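Local coordinates for CSE1 (Thermus thermophilus, PDB 4AN8), which is the CasA (Cse1) subunit of the type I-E Cascade complex, a CRISPR RNA-guided assembly that takes part in selecting foreign DNA, at residues E75-W80 with T202-L207. Numbering follows the deposited sequence.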
loop_
_atom_site.group_PDB
_atom_site.type_symbol
_atom_site.label_atom_id
_atom_site.label_comp_id
_atom_site.label_asym_id
_atom_site.label_seq_id
_atom_site.Cartn_x
_atom_site.Cartn_y
_atom_site.Cartn_z
ATOM N N GLU A 75 -1.575 -16.622 19.252
ATOM C CA GLU A 75 -2.193 -17.940 19.443
ATOM C C GLU A 75 -3.670 -17.968 19.016
ATOM O O GLU A 75 -4.130 -18.932 18.387
ATOM C CB GLU A 75 -2.058 -18.403 20.898
ATOM C CG GLU A 75 -0.663 -18.898 21.292
ATOM C CD GLU A 75 0.373 -17.785 21.418
ATOM O OE1 GLU A 75 -0.009 -16.605 21.588
ATOM O OE2 GLU A 75 1.581 -18.099 21.355
ATOM N N ASP A 76 -4.406 -16.911 19.351
ATOM C CA ASP A 76 -5.794 -16.784 18.927
ATOM C C ASP A 76 -5.937 -16.825 17.412
ATOM O O ASP A 76 -6.862 -17.441 16.891
ATOM C CB ASP A 76 -6.416 -15.499 19.469
ATOM C CG ASP A 76 -6.399 -15.447 20.978
ATOM O OD1 ASP A 76 -6.321 -16.522 21.594
ATOM O OD2 ASP A 76 -6.445 -14.344 21.552
ATOM N N VAL A 77 -5.029 -16.165 16.704
ATOM C CA VAL A 77 -5.122 -16.107 15.250
ATOM C C VAL A 77 -4.910 -17.512 14.703
ATOM O O VAL A 77 -5.588 -17.935 13.766
ATOM C CB VAL A 77 -4.080 -15.119 14.651
ATOM C CG1 VAL A 77 -4.113 -15.171 13.146
ATOM C CG2 VAL A 77 -4.372 -13.690 15.126
ATOM N N LEU A 78 -3.970 -18.227 15.317
ATOM C CA LEU A 78 -3.650 -19.608 14.970
ATOM C C LEU A 78 -4.848 -20.535 15.156
ATOM O O LEU A 78 -5.180 -21.334 14.271
ATOM C CB LEU A 78 -2.494 -20.095 15.843
ATOM C CG LEU A 78 -1.093 -19.924 15.275
ATOM C CD1 LEU A 78 -0.043 -20.242 16.325
ATOM C CD2 LEU A 78 -0.941 -20.827 14.055
ATOM N N ASP A 79 -5.487 -20.429 16.312
ATOM C CA ASP A 79 -6.747 -21.119 16.535
ATOM C C ASP A 79 -7.688 -20.902 15.353
ATOM O O ASP A 79 -8.152 -21.865 14.746
ATOM C CB ASP A 79 -7.425 -20.619 17.817
ATOM C CG ASP A 79 -6.914 -21.314 19.063
ATOM O OD1 ASP A 79 -6.774 -22.553 19.036
ATOM O OD2 ASP A 79 -6.659 -20.624 20.075
ATOM N N TRP A 80 -7.987 -19.642 15.033
ATOM C CA TRP A 80 -8.964 -19.366 13.985
ATOM C C TRP A 80 -8.492 -19.935 12.667
ATOM O O TRP A 80 -9.296 -20.346 11.844
ATOM C CB TRP A 80 -9.234 -17.867 13.857
ATOM C CG TRP A 80 -9.666 -17.291 15.150
ATOM C CD1 TRP A 80 -10.293 -17.951 16.168
ATOM C CD2 TRP A 80 -9.491 -15.938 15.590
ATOM N NE1 TRP A 80 -10.532 -17.089 17.212
ATOM C CE2 TRP A 80 -10.044 -15.849 16.886
ATOM C CE3 TRP A 80 -8.929 -14.795 15.013
ATOM C CZ2 TRP A 80 -10.038 -14.667 17.621
ATOM C CZ3 TRP A 80 -8.927 -13.618 15.738
ATOM C CH2 TRP A 80 -9.481 -13.562 17.028
ATOM N N THR A 202 -5.774 -14.249 4.496
ATOM C CA THR A 202 -5.267 -12.902 4.313
ATOM C C THR A 202 -5.653 -12.016 5.505
ATOM O O THR A 202 -4.780 -11.414 6.125
ATOM C CB THR A 202 -5.714 -12.301 2.973
ATOM O OG1 THR A 202 -5.131 -13.071 1.918
ATOM C CG2 THR A 202 -5.249 -10.832 2.852
ATOM N N LEU A 203 -6.934 -11.967 5.844
ATOM C CA LEU A 203 -7.341 -11.261 7.061
ATOM C C LEU A 203 -6.538 -11.716 8.285
ATOM O O LEU A 203 -6.030 -10.888 9.035
ATOM C CB LEU A 203 -8.850 -11.408 7.318
ATOM C CG LEU A 203 -9.697 -10.703 6.256
ATOM C CD1 LEU A 203 -11.174 -10.887 6.499
ATOM C CD2 LEU A 203 -9.350 -9.191 6.133
ATOM N N LEU A 204 -6.397 -13.024 8.491
ATOM C CA LEU A 204 -5.614 -13.527 9.632
ATOM C C LEU A 204 -4.134 -13.062 9.638
ATOM O O LEU A 204 -3.568 -12.764 10.701
ATOM C CB LEU A 204 -5.677 -15.057 9.701
ATOM C CG LEU A 204 -7.035 -15.671 10.082
ATOM C CD1 LEU A 204 -7.049 -17.193 9.855
ATOM C CD2 LEU A 204 -7.408 -15.326 11.526
ATOM N N LEU A 205 -3.519 -13.026 8.448
ATOM C CA LEU A 205 -2.145 -12.595 8.293
ATOM C C LEU A 205 -1.967 -11.101 8.573
ATOM O O LEU A 205 -0.844 -10.643 8.771
ATOM C CB LEU A 205 -1.626 -12.944 6.896
ATOM C CG LEU A 205 -1.451 -14.439 6.603
ATOM C CD1 LEU A 205 -1.448 -14.716 5.109
ATOM C CD2 LEU A 205 -0.201 -14.975 7.277
ATOM N N ASN A 206 -3.070 -10.350 8.605
ATOM C CA ASN A 206 -3.008 -8.908 8.868
ATOM C C ASN A 206 -3.621 -8.534 10.211
ATOM O O ASN A 206 -3.647 -7.354 10.566
ATOM C CB ASN A 206 -3.695 -8.109 7.750
ATOM C CG ASN A 206 -2.882 -8.085 6.469
ATOM O OD1 ASN A 206 -2.076 -7.183 6.262
ATOM N ND2 ASN A 206 -3.067 -9.101 5.620
ATOM N N LEU A 207 -4.097 -9.542 10.952
ATOM C CA LEU A 207 -4.709 -9.295 12.261
ATOM C C LEU A 207 -3.686 -9.252 13.375
ATOM O O LEU A 207 -3.603 -10.168 14.186
ATOM C CB LEU A 207 -5.773 -10.334 12.609
ATOM C CG LEU A 207 -7.170 -10.138 12.041
ATOM C CD1 LEU A 207 -8.028 -11.329 12.436
ATOM C CD2 LEU A 207 -7.776 -8.856 12.559
#
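Val77 and Leu204 bring the two backbones closest, their CA atoms 6.2 Å apart, where helix 74-83 passes the C-terminal end of helix 199-206. The helical parts of the two segments run in nearly opposite directions, and no hydrogen bond links them; the contact is apolar. Val77 and Trp80, three residues apart, share one side of their helix and point toward the partner, as does Leu204; Leu207, in the turn, still directs its side chain the same way.

The side chains of Val77 and Leu204 lie side by side, pointing opposite ways. With CG1 anti to the backbone N (chi1 175°), Val77 sets this methyl 3.7 Å from Leu204 CD2. The same CG1 lies 3.5 Å from Leu204 O, a carbonyl oxygen that accepts a hydrogen bond from His324. The other branch, CG2, comes within 3.7 Å of Leu207 O. Short, beta-branched valine suits this close approach, whereas the longer leucine at 204 reaches the neighbouring tryptophan as well.

Leu204 CD2 meets the Trp80 indole at its edge, in the ring plane, 3.8 Å from CE3. Leu207 CD1 also sits near that plane, 4.1 Å from CZ3, its side chain nearly perpendicular to that of Trp80. The broad indole offers an edge long enough for both leucines, and Leu207 has the reach to arrive there from the turn. One indole face lies over Asp76 O, near the ring's margin.

Behind the interface, Asn206 ND2 donates a nearly straight bond (169°) to Thr202 O; Pro194 O also accepts from ND2. Phe86 touches both leucines, Leu328 of helix 320-333 packs on Val77, and helix 50-67 meets Leu207. Helix 74-83 thus meets the last part of helix 199-206 and the residue leaving it in a small, largely buried antiparallel helix-helix contact, leucine methyls set against valine and an indole edge.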